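Long-range contacts in DUF3828 domain-containing protein (Bacteroides thetaiotaomicron, PDB 3KZT), which is of unknown function but is probably made as a lipoprotein of the bacterial cell envelope: residues A[58-62]-A[134-138]; A[103-109]-A[121-127]. One frame throughout, in Å; residues are numbered along the deposited sequence.

Interaction 1: A[58-62]-A[134-138]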
loop_
_atom_site.group_PDB
_atom_site.type_symbol
_atom_site.label_atom_id
_atom_site.label_comp_id
_atom_site.label_asym_id
_atom_site.label_seq_id
_atom_site.Cartn_x
_atom_site.Cartn_y
_atom_site.Cartn_z
ATOM N N GLN A 58 10.690 -11.672 6.099
ATOM C CA GLN A 58 10.827 -12.508 7.329
ATOM C C GLN A 58 9.433 -12.845 7.945
ATOM O O GLN A 58 9.236 -13.962 8.452
ATOM C CB GLN A 58 11.725 -11.810 8.378
ATOM C CG GLN A 58 13.216 -11.543 7.918
ATOM C CD GLN A 58 14.207 -12.642 8.229
ATOM O OE1 GLN A 58 13.840 -13.796 8.521
ATOM N NE2 GLN A 58 15.495 -12.296 8.146
ATOM N N LYS A 59 8.484 -11.889 7.856
ATOM C CA LYS A 59 7.126 -12.072 8.395
ATOM C C LYS A 59 6.267 -12.997 7.530
ATOM O O LYS A 59 5.692 -13.977 8.040
ATOM C CB LYS A 59 6.416 -10.706 8.553
ATOM C CG LYS A 59 4.971 -10.797 9.109
ATOM C CD LYS A 59 4.464 -9.461 9.629
ATOM C CE LYS A 59 3.041 -9.593 10.172
ATOM N NZ LYS A 59 2.956 -10.588 11.279
ATOM N N PHE A 60 6.171 -12.675 6.237
ATOM C CA PHE A 60 5.274 -13.382 5.302
ATOM C C PHE A 60 5.794 -14.641 4.580
ATOM O O PHE A 60 4.979 -15.470 4.170
ATOM C CB PHE A 60 4.724 -12.388 4.278
ATOM C CG PHE A 60 3.738 -11.402 4.855
ATOM C CD1 PHE A 60 2.393 -11.754 5.004
ATOM C CD2 PHE A 60 4.135 -10.120 5.228
ATOM C CE1 PHE A 60 1.467 -10.852 5.532
ATOM C CE2 PHE A 60 3.214 -9.211 5.754
ATOM C CZ PHE A 60 1.877 -9.579 5.902
ATOM N N LEU A 61 7.121 -14.782 4.425
ATOM C CA LEU A 61 7.728 -15.928 3.697
ATOM C C LEU A 61 8.432 -16.904 4.648
ATOM O O LEU A 61 8.940 -16.490 5.696
ATOM C CB LEU A 61 8.736 -15.425 2.647
ATOM C CG LEU A 61 8.338 -14.224 1.773
ATOM C CD1 LEU A 61 9.435 -13.937 0.746
ATOM C CD2 LEU A 61 7.030 -14.415 1.081
ATOM N N THR A 62 8.478 -18.193 4.275
ATOM C CA THR A 62 9.202 -19.209 5.078
ATOM C C THR A 62 10.720 -19.039 4.900
ATOM O O THR A 62 11.172 -18.375 3.954
ATOM C CB THR A 62 8.818 -20.687 4.695
ATOM O OG1 THR A 62 9.212 -20.968 3.350
ATOM C CG2 THR A 62 7.318 -20.940 4.863
ATOM N N TYR A 134 -1.067 -17.938 7.786
ATOM C CA TYR A 134 -0.760 -18.219 6.375
ATOM C C TYR A 134 0.601 -17.604 6.006
ATOM O O TYR A 134 0.894 -16.474 6.382
ATOM C CB TYR A 134 -1.845 -17.670 5.456
ATOM C CG TYR A 134 -3.172 -18.364 5.611
ATOM C CD1 TYR A 134 -3.426 -19.566 4.949
ATOM C CD2 TYR A 134 -4.186 -17.825 6.417
ATOM C CE1 TYR A 134 -4.648 -20.209 5.065
ATOM C CE2 TYR A 134 -5.418 -18.470 6.546
ATOM C CZ TYR A 134 -5.635 -19.667 5.859
ATOM O OH TYR A 134 -6.819 -20.323 5.956
ATOM N N LEU A 135 1.419 -18.376 5.290
ATOM C CA LEU A 135 2.763 -17.962 4.859
ATOM C C LEU A 135 2.983 -18.457 3.450
ATOM O O LEU A 135 2.437 -19.486 3.079
ATOM C CB LEU A 135 3.831 -18.570 5.774
ATOM C CG LEU A 135 3.840 -18.147 7.244
ATOM C CD1 LEU A 135 4.788 -19.011 8.040
ATOM C CD2 LEU A 135 4.217 -16.688 7.365
ATOM N N ILE A 136 3.770 -17.713 2.660
ATOM C CA ILE A 136 4.114 -18.125 1.307
ATOM C C ILE A 136 5.362 -19.010 1.461
ATOM O O ILE A 136 6.350 -18.563 2.022
ATOM C CB ILE A 136 4.395 -16.916 0.374
ATOM C CG1 ILE A 136 3.136 -16.030 0.234
ATOM C CG2 ILE A 136 4.796 -17.393 -0.978
ATOM C CD1 ILE A 136 3.352 -14.735 -0.512
ATOM N N ASP A 137 5.294 -20.263 1.000
ATOM C CA ASP A 137 6.444 -21.218 1.105
ATOM C C ASP A 137 7.162 -21.535 -0.220
ATOM O O ASP A 137 8.162 -22.246 -0.202
ATOM C CB ASP A 137 6.050 -22.506 1.856
ATOM C CG ASP A 137 5.046 -23.373 1.103
ATOM O OD1 ASP A 137 4.384 -22.906 0.151
ATOM O OD2 ASP A 137 4.905 -24.543 1.495
ATOM N N ASP A 138 6.642 -21.033 -1.352
ATOM C CA ASP A 138 7.322 -21.169 -2.643
ATOM C C ASP A 138 6.790 -20.150 -3.676
ATOM O O ASP A 138 5.636 -19.719 -3.589
ATOM C CB ASP A 138 7.151 -22.609 -3.199
ATOM C CG ASP A 138 8.155 -22.948 -4.315
ATOM O OD1 ASP A 138 9.211 -22.295 -4.430
ATOM O OD2 ASP A 138 7.877 -23.885 -5.074
#
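The chain leaving helix 47-60, from Phe-60 to Thr-62, runs roughly alongside Leu-135 to Asp-137 of strand 133-139 in the same direction, with Phe-60, Leu-61 and Thr-62 level with Leu-135, Ile-136 and Asp-137. Two backbone hydrogen bonds join them: Ile-136 N donates to Phe-60 O (3.0 Å), and Thr-62 N donates to Ile-136 O (3.1 Å). Both peptide groups of Ile-136 are thus held around Leu-61, the pattern of one isolated parallel beta bridge, with the CA atoms of Leu-61 and Ile-136 4.9 Å apart. Leu-61 can pair in this way because it is the first residue to leave helical geometry, its extended backbone turning toward the strand. A CA-H...O contact from Leu-61 CA to Ile-136 O (3.4 Å) adds to the bridge.

Leu-61 CD2 packs on Ile-136 CB at 3.7 Å, joining two buried side chains, while Leu-135 CD2 lies 3.2 Å from Lys-59 O. Thr-62 CG2 rests on Asp-137 CB (3.6 Å). The carboxylate of Asp-137 leads away to a salt bridge with Arg-126.

Thr-62 is also the N-cap of helix 63-75, its OG1 making a weak hydrogen bond to Leu-65 N. On the strand, Asp-137 and Asp-138 face Arg-126 as a classic beta bulge. The arrangement is a helix-to-helix connection docked by a single bridge on an outer strand of the antiparallel sheet, tying helical and sheet parts of an alpha+beta domain together.

Interaction 2: A[103-109]-A[121-127]. With EDO (1,2-ethanediol), chain C; SO4 (sulfate ion), chain E.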
loop_
_atom_site.group_PDB
_atom_site.type_symbol
_atom_site.label_atom_id
_atom_site.label_comp_id
_atom_site.label_asym_id
_atom_site.label_seq_id
_atom_site.Cartn_x
_atom_site.Cartn_y
_atom_site.Cartn_z
ATOM N N ASN A 103 -2.691 -25.566 -3.187
ATOM C CA ASN A 103 -2.225 -24.404 -2.440
ATOM C C ASN A 103 -1.504 -23.323 -3.310
ATOM O O ASN A 103 -0.915 -22.400 -2.751
ATOM C CB ASN A 103 -1.315 -24.876 -1.291
ATOM C CG ASN A 103 -2.041 -25.784 -0.292
ATOM O OD1 ASN A 103 -3.205 -25.580 0.017
ATOM N ND2 ASN A 103 -1.330 -26.768 0.233
ATOM N N TRP A 104 -1.575 -23.435 -4.655
ATOM C CA TRP A 104 -0.964 -22.449 -5.565
ATOM C C TRP A 104 -1.961 -21.336 -5.881
ATOM O O TRP A 104 -3.154 -21.590 -6.070
ATOM C CB TRP A 104 -0.438 -23.099 -6.864
ATOM C CG TRP A 104 0.832 -23.818 -6.638
ATOM C CD1 TRP A 104 0.981 -25.135 -6.332
ATOM C CD2 TRP A 104 2.146 -23.250 -6.645
ATOM N NE1 TRP A 104 2.315 -25.436 -6.166
ATOM C CE2 TRP A 104 3.054 -24.297 -6.355
ATOM C CE3 TRP A 104 2.651 -21.958 -6.881
ATOM C CZ2 TRP A 104 4.444 -24.096 -6.288
ATOM C CZ3 TRP A 104 4.038 -21.754 -6.812
ATOM C CH2 TRP A 104 4.915 -22.822 -6.516
ATOM N N TYR A 105 -1.446 -20.104 -5.894
ATOM C CA TYR A 105 -2.204 -18.888 -6.189
ATOM C C TYR A 105 -1.369 -18.126 -7.209
ATOM O O TYR A 105 -0.176 -18.394 -7.340
ATOM C CB TYR A 105 -2.420 -18.064 -4.889
ATOM C CG TYR A 105 -3.276 -18.804 -3.884
ATOM C CD1 TYR A 105 -2.724 -19.788 -3.065
ATOM C CD2 TYR A 105 -4.641 -18.542 -3.765
ATOM C CE1 TYR A 105 -3.507 -20.499 -2.159
ATOM C CE2 TYR A 105 -5.438 -19.244 -2.857
ATOM C CZ TYR A 105 -4.865 -20.213 -2.060
ATOM O OH TYR A 105 -5.629 -20.914 -1.182
ATOM N N GLU A 106 -1.995 -17.209 -7.933
ATOM C CA GLU A 106 -1.322 -16.405 -8.961
ATOM C C GLU A 106 -1.450 -14.936 -8.569
ATOM O O GLU A 106 -2.559 -14.470 -8.350
ATOM C CB GLU A 106 -1.985 -16.654 -10.326
ATOM C CG GLU A 106 -1.408 -15.835 -11.490
ATOM C CD GLU A 106 -2.055 -16.183 -12.805
ATOM O OE1 GLU A 106 -1.598 -17.155 -13.450
ATOM O OE2 GLU A 106 -2.993 -15.466 -13.215
ATOM N N VAL A 107 -0.312 -14.230 -8.481
ATOM C CA VAL A 107 -0.271 -12.789 -8.180
ATOM C C VAL A 107 -0.099 -12.048 -9.508
ATOM O O VAL A 107 0.960 -12.157 -10.139
ATOM C CB VAL A 107 0.895 -12.435 -7.235
ATOM C CG1 VAL A 107 1.021 -10.905 -7.079
ATOM C CG2 VAL A 107 0.689 -13.101 -5.872
ATOM N N ASN A 108 -1.139 -11.312 -9.920
ATOM C CA ASN A 108 -1.154 -10.548 -11.179
ATOM C C ASN A 108 -1.085 -9.055 -10.925
ATOM O O ASN A 108 -1.772 -8.554 -10.031
ATOM C CB ASN A 108 -2.429 -10.848 -11.957
ATOM C CG ASN A 108 -2.521 -12.294 -12.373
ATOM O OD1 ASN A 108 -1.733 -12.758 -13.180
ATOM N ND2 ASN A 108 -3.496 -13.027 -11.802
ATOM N N TYR A 109 -0.238 -8.351 -11.695
ATOM C CA TYR A 109 -0.169 -6.876 -11.678
ATOM C C TYR A 109 0.506 -6.386 -12.976
ATOM O O TYR A 109 1.315 -7.095 -13.561
ATOM C CB TYR A 109 0.559 -6.326 -10.420
ATOM C CG TYR A 109 2.081 -6.226 -10.521
ATOM C CD1 TYR A 109 2.893 -7.301 -10.198
ATOM C CD2 TYR A 109 2.707 -5.019 -10.925
ATOM C CE1 TYR A 109 4.294 -7.206 -10.290
ATOM C CE2 TYR A 109 4.082 -4.919 -11.025
ATOM C CZ TYR A 109 4.872 -6.006 -10.699
ATOM O OH TYR A 109 6.229 -5.892 -10.794
ATOM N N VAL A 121 2.599 -8.880 -15.427
ATOM C CA VAL A 121 3.405 -9.760 -14.545
ATOM C C VAL A 121 2.451 -10.765 -13.886
ATOM O O VAL A 121 1.343 -10.383 -13.486
ATOM C CB VAL A 121 4.166 -8.949 -13.486
ATOM C CG1 VAL A 121 5.019 -9.866 -12.614
ATOM C CG2 VAL A 121 5.063 -7.904 -14.172
ATOM N N SER A 122 2.894 -12.040 -13.809
ATOM C CA SER A 122 2.103 -13.140 -13.253
ATOM C C SER A 122 3.025 -14.127 -12.501
ATOM O O SER A 122 3.677 -14.969 -13.127
ATOM C CB SER A 122 1.350 -13.845 -14.381
ATOM O OG SER A 122 0.610 -14.939 -13.898
ATOM N N ILE A 123 3.072 -14.000 -11.157
ATOM C CA ILE A 123 3.901 -14.849 -10.287
ATOM C C ILE A 123 3.040 -15.949 -9.609
ATOM O O ILE A 123 2.141 -15.616 -8.806
ATOM C CB ILE A 123 4.607 -14.010 -9.131
ATOM C CG1 ILE A 123 5.385 -12.802 -9.691
ATOM C CG2 ILE A 123 5.548 -14.907 -8.308
ATOM C CD1 ILE A 123 4.604 -11.489 -9.656
ATOM N N PRO A 124 3.288 -17.254 -9.936
ATOM C CA PRO A 124 2.630 -18.285 -9.134
ATOM C C PRO A 124 3.298 -18.330 -7.746
ATOM O O PRO A 124 4.547 -18.323 -7.674
ATOM C CB PRO A 124 2.911 -19.586 -9.911
ATOM C CG PRO A 124 3.495 -19.154 -11.235
ATOM C CD PRO A 124 4.117 -17.852 -11.001
ATOM N N VAL A 125 2.482 -18.320 -6.676
ATOM C CA VAL A 125 2.975 -18.409 -5.288
ATOM C C VAL A 125 2.198 -19.509 -4.541
ATOM O O VAL A 125 0.982 -19.667 -4.751
ATOM C CB VAL A 125 2.900 -17.039 -4.538
ATOM C CG1 VAL A 125 3.579 -15.942 -5.360
ATOM C CG2 VAL A 125 1.457 -16.645 -4.187
ATOM N N ARG A 126 2.915 -20.275 -3.698
ATOM C CA ARG A 126 2.340 -21.368 -2.919
ATOM C C ARG A 126 2.254 -20.956 -1.442
ATOM O O ARG A 126 3.187 -20.340 -0.920
ATOM C CB ARG A 126 3.171 -22.628 -3.065
ATOM C CG ARG A 126 2.378 -23.887 -2.777
ATOM C CD ARG A 126 3.230 -25.133 -2.897
ATOM N NE ARG A 126 4.022 -25.428 -1.701
ATOM C CZ ARG A 126 4.909 -26.435 -1.596
ATOM N NH1 ARG A 126 5.163 -27.273 -2.636
ATOM N NH2 ARG A 126 5.569 -26.614 -0.440
ATOM N N VAL A 127 1.144 -21.338 -0.786
ATOM C CA VAL A 127 0.817 -20.936 0.595
ATOM C C VAL A 127 0.776 -22.143 1.539
ATOM O O VAL A 127 0.234 -23.179 1.177
ATOM C CB VAL A 127 -0.581 -20.219 0.648
ATOM C CG1 VAL A 127 -1.037 -19.978 2.107
ATOM C CG2 VAL A 127 -0.530 -18.908 -0.111
HETATM C C1 EDO C . -3.966 -23.068 2.591
HETATM O O1 EDO C . -3.703 -24.469 2.716
HETATM C C2 EDO C . -3.476 -22.558 1.243
HETATM O O2 EDO C . -4.332 -23.012 0.183
HETATM S S SO4 E . 2.882 -28.930 -5.315
HETATM O O1 SO4 E . 3.010 -29.793 -4.145
HETATM O O2 SO4 E . 1.549 -28.319 -5.339
HETATM O O3 SO4 E . 3.065 -29.735 -6.523
HETATM O O4 SO4 E . 3.911 -27.893 -5.263
#
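Seven backbone hydrogen bonds zip the two strands of this hairpin together. Tyr-105, Val-107 and Tyr-109 form hydrogen-bonded antiparallel pairs with Val-125, Ile-123 and Val-121, each bonded in both directions; a further bond, Val-127 N to Asn-103 O (3.0 Å), extends the pairing beyond Trp-104. Pro-124, which has no amide proton, falls in a non-hydrogen-bonded pair with Glu-106, so the pairing loses nothing.

Apolar contacts fill the face bearing Tyr-105, Val-107 and Tyr-109. Val-107 CG2 meets Val-125 CG2 at 4.0 Å, and the Tyr-109 ring has Val-121 CB over its face. The Trp-104 indole lies on the other face, with Arg-126 CB 3.6 Å from its six-membered ring centroid in a CH-pi contact.

Among the polar groups, Asn-108 ND2 donates to Glu-106 OE2 (2.9 Å). Trp-104 NE1 (3.1 Å) and Arg-126 NH1 (3.0 Å) both bind O4 of a sulfate, while the same guanidinium, through NH2, forms a salt bridge with Asp-137 of strand 133-139. Asn-103 OD1 and Tyr-105 OH each hydrogen-bond to ethanediol; both molecules probably come from the crystallisation liquor.

These are the two central strands of the four-stranded sheet, flanked by strands 96-101 and 133-139, and helix 13-41 covers Tyr-105 and Val-107.

Strand 119-130 connects the two contacts: interaction 2 pairs it with strand 104-111, and it pairs in turn with strand 133-139, which carries the parallel bridge of interaction 1. The hairpin is nested within the chain loop that interaction 1 closes, and the two centres are 13 Å apart. Arg-126 is the meeting point. Its NH2 is 2.9 Å from Asp-137 OD2 in a salt bridge, its N lies 2.8 Å from Asp-138 O in a probable hydrogen bond, and its O is 3.4 Å from Ile-136 CG2. Asp-138 OD2 also comes within 3.5 Å of Trp-104 CH2, so the bulge lies close to the sulfate-binding Trp-104 and Arg-126. No active site is known here.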